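Local coordinates for protein phosphoribosylformylglycinamidine synthase 2 (Thermus thermophilus, PDB 3VIU) that belongs to the AIR synthase-related (PurM-like) family, with two such N- and C-terminal domain pairs in one chain, and holds bound adenosine-5'-diphosphate and magnesium, at residues N27-L32 with V351-P356; L124-P129 with G159-H164; G279-L284 with R344-G349; L404-A409 with A714-L719. All coordinates share one frame; numbering follows the deposited sequence.

Contact 1: residues N27-L32 with V351-P356; sequences NRVELL and VVAEVP
E30 makes the largest contribution to this contact, sending an extended side chain from the first turn of helix 28-37 to the backbone of strand 350-356. Its OE1 receives the amide of E354 on the anti lone pair, E354 N to E30 OE1 measuring 3.0 Å with a nearly straight N-H...O angle of 168°. The aliphatic part of the same residue is put to use as well. E30 CG lies 3.5 Å from V355 CG1, the two side chains sliding past each other in opposite directions, and the same CG also rests on A353 CB at 3.7 Å. The preceding residue, V29, adds a looser apolar touch of its CG1 on the A353 methyl. N27 supplies the second polar link: ND2 reaches V352 O at 3.3 Å, a bent bond (137°) whose donor stands above the carbonyl plane. What positions both polar side chains is a capping box at the helix N terminus. N27 OD1 accepts E30 N at 2.7 Å, nearly along its C=O axis, while N27 N is bonded in return to E30 OE2 at 3.1 Å. To do this N27 holds CG in the crowded position between its N and carbonyl carbon (chi1 49°). On the strand side, V352 and A353 form a classic beta bulge opposite V345. Farther out, R24 makes a salt bridge to E30 OE1, which would favour an ionised carboxylate, and also bonds E354 O; the carboxylate of E354 is paired with R344, and V29 continues onto L300 of helix 296-301.

Contact 2: residues L124-P129 with G159-H164; sequences LRFGPP and GDLYFH
R125 folds back over the neighbouring strand because its chain turns sharply at chi2 (-66°), which lays the guanidinium along the sheet with Y162 CB over one face. There NH2 bonds L124 O at 2.8 Å within the guanidinium plane, a carbonyl held also by Y162 N. D160, with CG anti to its backbone N, brings OD2 to the guanidinium edge in a salt bridge, the carboxylate plane turned 85° from that of the arginine; the very short 2.4 Å from R125 NH1 to D160 OD2 is less certain, since NH1 lies too close to another atom. The strands themselves, 116-126 and 156-163, run parallel as the two neighbours of a beta-alpha-beta crossover through helix 132-152, in the chain's first N-terminal AIR synthase-related domain. On the face bearing L124, F126 and F163, L161 CD1 lies 3.9 Å from L124 CB, and the L161 side chain crosses that of F126 at about a right angle. Past the strand end P129 curls back: its CB sits over the F163 ring in a CH-pi contact, 3.8 Å from the centroid and 15° off the normal. G127 O meets the edge of that ring, 3.2 Å from F163 CD2.

Contact 3: residues G279-L284 with R344-G349; sequences GVELHL and RVLFRG
R344 O is the best-held polar atom, gripped twice: L282 N approaches at 2.8 Å, almost along the C=O axis (N-H...O 169°), and E281 CA adds a CA-H...O contact at 3.4 Å. Three further backbone bonds join the pair, from R344 N to V280 O, from L284 N to L346 O and, shortest of the four, from L346 N to L282 O at 2.7 Å. On the face carrying E281, R344 and L346, E281 and R344 lie side by side and point the same way, both with CG anti to the backbone N. R344 bends at chi3 and offers NH2 to the anti lone pair of E281 OE2 at 3.1 Å; the oxygen lies in the guanidinium plane although the two planar groups are turned 51° apart. Each charge has another partner, R336 at E281 OE1 and E354 at R344 NE. L346 CD1 presses against the imidazole of H283, 3.3 Å from CE1. Beside the L282 and V345 face the packing is apolar: past the strand end L284 CD1 closes on V345 CG1 at 3.5 Å and L284 CB on F347 CD2 at 3.9 Å, with L300 of helix 296-301 against L282 and V345. Strands 279-283 and 342-347 are a parallel pair, flanked by antiparallel strands 331-338 and 350-356, in the mixed, helix-covered sheet of a C-terminal AIR synthase-related domain.

Contact 4: residues L404-A409 with A714-L719; sequences LASREA and AWKAPL
Backbone hydrogen bonding is led by S406 N, which donates to W715 O at 2.9 Å and 165°. P718, which has no N-H, sits at a kink in helix 708-723, and L719 N makes no bond to the turn before; the W715 carbonyl is met instead by the loop amide. Water 2 accepts L719 N and lies beside S406 O, while water 1 joins S406 O, A409 N and K716 NZ. W715 NE1 adds a weak bond to L404 O. Leading into helix 408-411 is an ST turn, S406 OG accepting from E408 N, although the exact place of that hydroxyl is less sure. Among aromatic contacts, S406 CB stands over the face of W715, 3.4 Å from the centroid of the six-membered ring and only 3° off its normal, and W715 also stacks with F635. Of the charged groups, R407, bent at chi2 and chi3, grips A405 O side-on with NE and NH2, the latter at 2.7 Å, which steadies its guanidinium; L719 CD1 then lies over one face, 3.4 Å from R407 CZ. E408 and K716 cross at about a right angle in a long salt bridge, E408 OE1 to K716 NZ being 3.6 Å. Apolar packing is tight where A405 CB meets P718 CB at 3.4 Å; L719 CB makes a separate van der Waals contact with S406 O at 3.5 Å.

From the N terminus, contact 1 opens first, and its return at 351-356 closes a loop of more than 300 residues that binds the linker-domain helix to an edge strand. Contacts 2 and 3 both fall inside that loop, one after the other: contact 2 closes a short crossover in the first N-terminal domain sheet, contact 3 joins parallel strands in the first C-terminal domain sheet. Contact 4 opens only afterwards and ties a mid-chain loop to the C-terminal helix; none of the four cross. Contacts 1 and 3 share neighbouring strands and meet through E354 and R344. Contacts 2 and 4 meet where L719 packs on L161 and F163. The centres of contacts 1 and 4 are about 54 Å apart.

Contact 1: residues N27-L32 with V351-P356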
# COMPACT_ATOMS: atom_id res chain seq x y z
N ASN A 27 0.23 20.75 -32.30
CA ASN A 27 -0.96 21.58 -32.40
C ASN A 27 -1.53 21.68 -30.99
O ASN A 27 -0.91 21.19 -30.04
CB ASN A 27 -2.00 20.96 -33.35
CG ASN A 27 -2.26 19.49 -33.07
OD1 ASN A 27 -2.30 19.06 -31.91
ND2 ASN A 27 -2.45 18.71 -34.12
N ARG A 28 -2.69 22.31 -30.84
CA ARG A 28 -3.29 22.46 -29.52
C ARG A 28 -3.50 21.10 -28.83
O ARG A 28 -3.08 20.90 -27.69
CB ARG A 28 -4.62 23.21 -29.62
CG ARG A 28 -5.28 23.45 -28.27
CD ARG A 28 -6.71 23.92 -28.41
NE ARG A 28 -7.44 23.80 -27.14
CZ ARG A 28 -7.14 24.49 -26.04
NH1 ARG A 28 -6.14 25.36 -26.03
NH2 ARG A 28 -7.85 24.30 -24.93
N VAL A 29 -4.16 20.18 -29.52
CA VAL A 29 -4.43 18.86 -28.96
C VAL A 29 -3.15 18.16 -28.49
O VAL A 29 -3.05 17.73 -27.34
CB VAL A 29 -5.14 17.95 -29.99
CG1 VAL A 29 -5.25 16.53 -29.45
CG2 VAL A 29 -6.52 18.50 -30.29
N GLU A 30 -2.17 18.05 -29.38
CA GLU A 30 -0.90 17.42 -29.06
C GLU A 30 -0.25 18.07 -27.83
O GLU A 30 0.34 17.38 -26.99
CB GLU A 30 0.04 17.48 -30.27
CG GLU A 30 -0.43 16.61 -31.43
CD GLU A 30 0.39 16.79 -32.69
OE1 GLU A 30 0.34 15.88 -33.56
OE2 GLU A 30 1.07 17.83 -32.83
N LEU A 31 -0.38 19.39 -27.73
CA LEU A 31 0.20 20.10 -26.60
C LEU A 31 -0.47 19.60 -25.32
O LEU A 31 0.20 19.28 -24.34
CB LEU A 31 -0.01 21.61 -26.74
CG LEU A 31 1.20 22.51 -26.47
CD1 LEU A 31 0.73 23.95 -26.38
CD2 LEU A 31 1.90 22.12 -25.18
N LEU A 32 -1.80 19.54 -25.34
CA LEU A 32 -2.56 19.08 -24.19
C LEU A 32 -2.17 17.65 -23.80
O LEU A 32 -2.17 17.31 -22.62
CB LEU A 32 -4.06 19.19 -24.48
CG LEU A 32 -4.79 20.45 -23.96
CD1 LEU A 32 -3.87 21.65 -23.96
CD2 LEU A 32 -6.02 20.72 -24.81
N VAL A 351 -6.89 13.68 -39.16
CA VAL A 351 -5.83 13.30 -38.25
C VAL A 351 -5.65 14.52 -37.33
O VAL A 351 -5.13 15.55 -37.75
CB VAL A 351 -4.51 12.98 -39.02
CG1 VAL A 351 -4.12 14.14 -39.91
CG2 VAL A 351 -3.40 12.68 -38.03
N VAL A 352 -6.11 14.40 -36.09
CA VAL A 352 -6.03 15.49 -35.13
C VAL A 352 -4.79 15.44 -34.23
O VAL A 352 -4.57 16.33 -33.41
CB VAL A 352 -7.28 15.52 -34.23
CG1 VAL A 352 -8.51 15.84 -35.07
CG2 VAL A 352 -7.45 14.18 -33.54
N ALA A 353 -4.00 14.39 -34.38
CA ALA A 353 -2.79 14.24 -33.59
C ALA A 353 -2.01 13.01 -34.03
O ALA A 353 -2.58 11.97 -34.36
CB ALA A 353 -3.13 14.13 -32.11
N GLU A 354 -0.69 13.15 -34.03
CA GLU A 354 0.19 12.07 -34.43
C GLU A 354 1.56 12.35 -33.85
O GLU A 354 2.42 12.96 -34.49
CB GLU A 354 0.27 11.98 -35.96
CG GLU A 354 1.32 11.02 -36.47
CD GLU A 354 1.17 10.72 -37.94
OE1 GLU A 354 0.28 9.91 -38.29
OE2 GLU A 354 1.93 11.30 -38.74
N VAL A 355 1.76 11.90 -32.62
CA VAL A 355 3.03 12.13 -31.96
C VAL A 355 3.73 10.80 -31.76
O VAL A 355 3.08 9.77 -31.57
CB VAL A 355 2.82 12.82 -30.61
CG1 VAL A 355 1.83 13.97 -30.77
CG2 VAL A 355 2.31 11.83 -29.59
N PRO A 356 5.07 10.79 -31.83
CA PRO A 356 5.80 9.54 -31.63
C PRO A 356 5.53 8.98 -30.23
O PRO A 356 5.46 9.73 -29.26
CB PRO A 356 7.26 9.96 -31.83
CG PRO A 356 7.14 11.08 -32.82
CD PRO A 356 5.97 11.86 -32.30

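Contact 2: residues L124-P129 with G159-H164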
# COMPACT_ATOMS: atom_id res chain seq x y z
N LEU A 124 -4.07 5.18 5.44
CA LEU A 124 -4.57 6.53 5.65
C LEU A 124 -3.81 7.43 6.64
O LEU A 124 -3.35 6.99 7.70
CB LEU A 124 -6.04 6.45 6.08
CG LEU A 124 -6.92 5.48 5.29
CD1 LEU A 124 -8.33 5.48 5.87
CD2 LEU A 124 -6.95 5.89 3.82
N ARG A 125 -3.70 8.70 6.27
CA ARG A 125 -3.02 9.71 7.07
C ARG A 125 -3.84 11.00 7.08
O ARG A 125 -4.10 11.57 6.03
CB ARG A 125 -1.63 9.99 6.48
CG ARG A 125 -0.71 8.78 6.45
CD ARG A 125 -0.36 8.33 7.87
NE ARG A 125 0.63 7.26 7.87
CZ ARG A 125 0.34 5.96 7.77
NH1 ARG A 125 1.33 5.09 7.77
NH2 ARG A 125 -0.92 5.54 7.69
N PHE A 126 -4.24 11.43 8.27
CA PHE A 126 -5.01 12.66 8.46
C PHE A 126 -4.39 13.43 9.62
O PHE A 126 -3.54 12.90 10.35
CB PHE A 126 -6.46 12.33 8.82
CG PHE A 126 -7.16 11.49 7.80
CD1 PHE A 126 -7.37 11.97 6.51
CD2 PHE A 126 -7.64 10.23 8.14
CE1 PHE A 126 -8.05 11.19 5.56
CE2 PHE A 126 -8.32 9.45 7.20
CZ PHE A 126 -8.52 9.93 5.91
N GLY A 127 -4.82 14.68 9.81
CA GLY A 127 -4.31 15.49 10.90
C GLY A 127 -4.81 14.93 12.21
O GLY A 127 -5.43 13.87 12.21
N PRO A 128 -4.57 15.60 13.35
CA PRO A 128 -5.00 15.15 14.68
C PRO A 128 -6.50 14.85 14.71
O PRO A 128 -7.30 15.62 14.20
CB PRO A 128 -4.62 16.32 15.59
CG PRO A 128 -3.42 16.87 14.91
CD PRO A 128 -3.85 16.88 13.46
N PRO A 129 -6.89 13.74 15.35
CA PRO A 129 -8.28 13.28 15.47
C PRO A 129 -9.28 14.15 16.22
O PRO A 129 -10.47 13.84 16.23
CB PRO A 129 -8.13 11.91 16.11
CG PRO A 129 -7.01 12.15 17.07
CD PRO A 129 -6.01 12.95 16.23
N GLY A 159 -5.23 -2.61 6.94
CA GLY A 159 -4.57 -1.42 6.45
C GLY A 159 -3.83 -0.71 7.56
O GLY A 159 -3.46 -1.33 8.56
N ASP A 160 -3.63 0.59 7.40
CA ASP A 160 -2.89 1.39 8.38
C ASP A 160 -3.46 2.80 8.48
O ASP A 160 -3.50 3.52 7.49
CB ASP A 160 -1.42 1.42 7.95
CG ASP A 160 -0.55 2.17 8.91
OD1 ASP A 160 -0.62 1.92 10.12
OD2 ASP A 160 0.24 3.01 8.43
N LEU A 161 -3.89 3.17 9.68
CA LEU A 161 -4.47 4.49 9.94
C LEU A 161 -3.66 5.24 10.99
O LEU A 161 -3.36 4.69 12.05
CB LEU A 161 -5.91 4.35 10.42
CG LEU A 161 -6.57 5.60 11.01
CD1 LEU A 161 -6.72 6.70 9.95
CD2 LEU A 161 -7.92 5.22 11.59
N TYR A 162 -3.30 6.48 10.70
CA TYR A 162 -2.53 7.28 11.64
C TYR A 162 -2.90 8.76 11.56
O TYR A 162 -3.10 9.31 10.47
CB TYR A 162 -1.03 7.11 11.39
CG TYR A 162 -0.22 7.49 12.60
CD1 TYR A 162 0.17 8.81 12.83
CD2 TYR A 162 0.07 6.54 13.59
CE1 TYR A 162 0.80 9.18 14.02
CE2 TYR A 162 0.70 6.89 14.77
CZ TYR A 162 1.06 8.22 14.99
OH TYR A 162 1.62 8.58 16.19
N PHE A 163 -3.00 9.40 12.72
CA PHE A 163 -3.34 10.81 12.77
C PHE A 163 -2.09 11.60 13.13
O PHE A 163 -1.38 11.24 14.08
CB PHE A 163 -4.45 11.07 13.79
CG PHE A 163 -5.73 10.34 13.50
CD1 PHE A 163 -5.93 9.04 13.94
CD2 PHE A 163 -6.76 10.97 12.79
CE1 PHE A 163 -7.12 8.36 13.69
CE2 PHE A 163 -7.96 10.30 12.52
CZ PHE A 163 -8.15 9.00 12.97
N HIS A 164 -1.81 12.66 12.38
CA HIS A 164 -0.60 13.44 12.63
C HIS A 164 -0.66 14.88 12.11
O HIS A 164 -1.28 15.17 11.08
CB HIS A 164 0.60 12.69 12.01
CG HIS A 164 1.94 13.24 12.38
ND1 HIS A 164 2.45 14.40 11.82
CD2 HIS A 164 2.89 12.78 13.23
CE1 HIS A 164 3.66 14.62 12.30
NE2 HIS A 164 3.95 13.65 13.16

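Contact 3: residues G279-L284 with R344-G349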
# COMPACT_ATOMS: atom_id res chain seq x y z
N GLY A 279 2.99 1.18 -32.91
CA GLY A 279 2.10 2.29 -32.65
C GLY A 279 0.63 1.91 -32.68
O GLY A 279 0.27 0.78 -32.99
N VAL A 280 -0.22 2.87 -32.34
CA VAL A 280 -1.65 2.63 -32.33
C VAL A 280 -2.43 3.77 -32.99
O VAL A 280 -2.16 4.94 -32.77
CB VAL A 280 -2.15 2.43 -30.88
CG1 VAL A 280 -1.59 3.52 -30.00
CG2 VAL A 280 -3.69 2.46 -30.84
N GLU A 281 -3.40 3.39 -33.82
CA GLU A 281 -4.25 4.36 -34.51
C GLU A 281 -5.58 4.35 -33.76
O GLU A 281 -6.24 3.31 -33.67
CB GLU A 281 -4.47 3.94 -35.96
CG GLU A 281 -5.29 4.92 -36.81
CD GLU A 281 -5.47 4.45 -38.26
OE1 GLU A 281 -6.45 3.73 -38.56
OE2 GLU A 281 -4.61 4.80 -39.09
N LEU A 282 -5.97 5.49 -33.20
CA LEU A 282 -7.22 5.59 -32.46
C LEU A 282 -8.29 6.31 -33.28
O LEU A 282 -8.07 7.40 -33.80
CB LEU A 282 -6.99 6.32 -31.13
CG LEU A 282 -8.21 6.68 -30.25
CD1 LEU A 282 -9.04 5.44 -29.94
CD2 LEU A 282 -7.71 7.32 -28.96
N HIS A 283 -9.45 5.68 -33.40
CA HIS A 283 -10.57 6.26 -34.13
C HIS A 283 -11.53 6.78 -33.08
O HIS A 283 -12.38 6.05 -32.59
CB HIS A 283 -11.25 5.18 -34.98
CG HIS A 283 -10.37 4.62 -36.06
ND1 HIS A 283 -10.29 5.18 -37.32
CD2 HIS A 283 -9.55 3.54 -36.07
CE1 HIS A 283 -9.45 4.47 -38.06
NE2 HIS A 283 -8.99 3.47 -37.32
N LEU A 284 -11.40 8.05 -32.71
CA LEU A 284 -12.26 8.62 -31.69
C LEU A 284 -13.74 8.52 -31.99
O LEU A 284 -14.55 8.49 -31.07
CB LEU A 284 -11.89 10.08 -31.41
CG LEU A 284 -10.61 10.27 -30.59
CD1 LEU A 284 -10.30 11.76 -30.43
CD2 LEU A 284 -10.77 9.59 -29.23
N ARG A 344 -1.44 7.84 -33.39
CA ARG A 344 -2.20 8.61 -34.37
C ARG A 344 -3.66 8.67 -33.96
O ARG A 344 -4.31 7.64 -33.78
CB ARG A 344 -2.08 7.96 -35.75
CG ARG A 344 -2.74 8.74 -36.88
CD ARG A 344 -2.65 7.96 -38.18
NE ARG A 344 -1.27 7.73 -38.56
CZ ARG A 344 -0.84 6.65 -39.20
NH1 ARG A 344 0.44 6.53 -39.51
NH2 ARG A 344 -1.68 5.67 -39.51
N VAL A 345 -4.18 9.88 -33.82
CA VAL A 345 -5.56 10.05 -33.41
C VAL A 345 -6.44 10.59 -34.54
O VAL A 345 -6.19 11.66 -35.10
CB VAL A 345 -5.64 10.99 -32.19
CG1 VAL A 345 -7.07 11.06 -31.69
CG2 VAL A 345 -4.71 10.48 -31.10
N LEU A 346 -7.47 9.82 -34.88
CA LEU A 346 -8.42 10.19 -35.92
C LEU A 346 -9.74 10.63 -35.32
O LEU A 346 -10.22 10.06 -34.34
CB LEU A 346 -8.67 9.02 -36.87
CG LEU A 346 -7.50 8.51 -37.71
CD1 LEU A 346 -7.97 7.41 -38.64
CD2 LEU A 346 -6.90 9.66 -38.52
N PHE A 347 -10.32 11.67 -35.90
CA PHE A 347 -11.60 12.19 -35.44
C PHE A 347 -12.31 12.79 -36.64
O PHE A 347 -11.73 13.59 -37.38
CB PHE A 347 -11.40 13.26 -34.36
CG PHE A 347 -12.69 13.86 -33.86
CD1 PHE A 347 -12.98 15.20 -34.10
CD2 PHE A 347 -13.60 13.10 -33.15
CE1 PHE A 347 -14.16 15.77 -33.62
CE2 PHE A 347 -14.79 13.66 -32.66
CZ PHE A 347 -15.07 15.00 -32.90
N ARG A 348 -13.56 12.40 -36.82
CA ARG A 348 -14.38 12.88 -37.93
C ARG A 348 -13.57 12.98 -39.22
O ARG A 348 -13.52 14.04 -39.85
CB ARG A 348 -15.00 14.23 -37.56
CG ARG A 348 -15.95 14.16 -36.36
CD ARG A 348 -16.49 15.53 -35.95
NE ARG A 348 -17.32 16.16 -36.97
CZ ARG A 348 -18.60 15.87 -37.19
NH1 ARG A 348 -19.27 16.50 -38.15
NH2 ARG A 348 -19.22 14.96 -36.44
N GLY A 349 -12.93 11.88 -39.60
CA GLY A 349 -12.16 11.82 -40.83
C GLY A 349 -10.80 12.50 -40.91
O GLY A 349 -10.06 12.32 -41.88

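Contact 4: residues L404-A409 with A714-L719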
# COMPACT_ATOMS: atom_id res chain seq x y z
N LEU A 404 -3.44 4.30 18.51
CA LEU A 404 -3.20 2.96 19.04
C LEU A 404 -4.47 2.17 19.36
O LEU A 404 -4.42 0.95 19.52
CB LEU A 404 -2.34 3.07 20.30
CG LEU A 404 -1.09 3.92 20.10
CD1 LEU A 404 -0.40 4.21 21.44
CD2 LEU A 404 -0.15 3.19 19.14
N ALA A 405 -5.60 2.86 19.46
CA ALA A 405 -6.89 2.23 19.77
C ALA A 405 -7.42 1.34 18.64
O ALA A 405 -6.94 1.37 17.52
CB ALA A 405 -7.91 3.31 20.11
N SER A 406 -8.44 0.55 18.96
CA SER A 406 -9.05 -0.36 18.01
C SER A 406 -9.60 0.32 16.75
O SER A 406 -10.26 1.35 16.84
CB SER A 406 -10.18 -1.13 18.70
OG SER A 406 -10.85 -1.98 17.79
N ARG A 407 -9.31 -0.25 15.57
CA ARG A 407 -9.82 0.29 14.31
C ARG A 407 -11.11 -0.48 14.00
O ARG A 407 -11.62 -0.44 12.88
CB ARG A 407 -8.85 0.06 13.13
CG ARG A 407 -7.37 -0.05 13.43
CD ARG A 407 -6.62 1.27 13.36
NE ARG A 407 -6.61 1.91 14.66
CZ ARG A 407 -5.90 2.98 14.97
NH1 ARG A 407 -5.11 3.56 14.07
NH2 ARG A 407 -5.98 3.48 16.20
N GLU A 408 -11.61 -1.19 15.01
CA GLU A 408 -12.82 -2.00 14.90
C GLU A 408 -14.01 -1.30 14.22
O GLU A 408 -14.68 -1.88 13.36
CB GLU A 408 -13.21 -2.46 16.31
CG GLU A 408 -13.93 -3.78 16.41
CD GLU A 408 -13.78 -4.41 17.81
OE1 GLU A 408 -13.92 -3.69 18.82
OE2 GLU A 408 -13.52 -5.63 17.88
N ALA A 409 -14.28 -0.05 14.59
CA ALA A 409 -15.40 0.68 14.01
C ALA A 409 -15.21 0.93 12.52
O ALA A 409 -16.17 1.21 11.80
CB ALA A 409 -15.60 2.01 14.75
N ALA A 714 -10.83 1.06 27.39
CA ALA A 714 -9.96 2.19 27.05
C ALA A 714 -9.54 2.12 25.58
O ALA A 714 -9.48 3.13 24.89
CB ALA A 714 -8.73 2.19 27.96
N TRP A 715 -9.26 0.91 25.11
CA TRP A 715 -8.82 0.65 23.74
C TRP A 715 -9.93 0.69 22.70
O TRP A 715 -9.70 1.10 21.56
CB TRP A 715 -8.16 -0.73 23.70
CG TRP A 715 -7.65 -1.18 22.36
CD1 TRP A 715 -6.55 -0.72 21.70
CD2 TRP A 715 -8.17 -2.25 21.57
NE1 TRP A 715 -6.34 -1.45 20.55
CE2 TRP A 715 -7.32 -2.40 20.45
CE3 TRP A 715 -9.27 -3.11 21.70
CZ2 TRP A 715 -7.53 -3.38 19.47
CZ3 TRP A 715 -9.48 -4.09 20.72
CH2 TRP A 715 -8.61 -4.21 19.62
N LYS A 716 -11.13 0.28 23.09
CA LYS A 716 -12.27 0.21 22.17
C LYS A 716 -12.99 1.51 21.83
O LYS A 716 -13.42 1.70 20.69
CB LYS A 716 -13.29 -0.79 22.72
CG LYS A 716 -14.08 -1.54 21.64
CD LYS A 716 -15.07 -0.63 20.88
CE LYS A 716 -14.96 -0.79 19.35
NZ LYS A 716 -13.78 -0.08 18.76
N ALA A 717 -13.10 2.42 22.80
CA ALA A 717 -13.83 3.68 22.61
C ALA A 717 -13.32 4.79 21.66
O ALA A 717 -14.10 5.32 20.87
CB ALA A 717 -14.12 4.30 23.97
N PRO A 718 -12.03 5.16 21.74
CA PRO A 718 -11.42 6.22 20.92
C PRO A 718 -11.87 6.41 19.47
O PRO A 718 -12.53 7.39 19.15
CB PRO A 718 -9.94 5.92 21.03
CG PRO A 718 -9.83 5.44 22.44
CD PRO A 718 -11.00 4.48 22.55
N LEU A 719 -11.50 5.49 18.58
CA LEU A 719 -11.88 5.64 17.18
C LEU A 719 -13.34 5.42 16.88
O LEU A 719 -13.84 5.91 15.87
CB LEU A 719 -11.04 4.72 16.29
CG LEU A 719 -9.62 5.21 16.01
CD1 LEU A 719 -9.01 4.35 14.92
CD2 LEU A 719 -9.66 6.67 15.59
O HOH W 1 -12.89 1.19 16.45
O HOH W 2 -11.24 2.75 18.99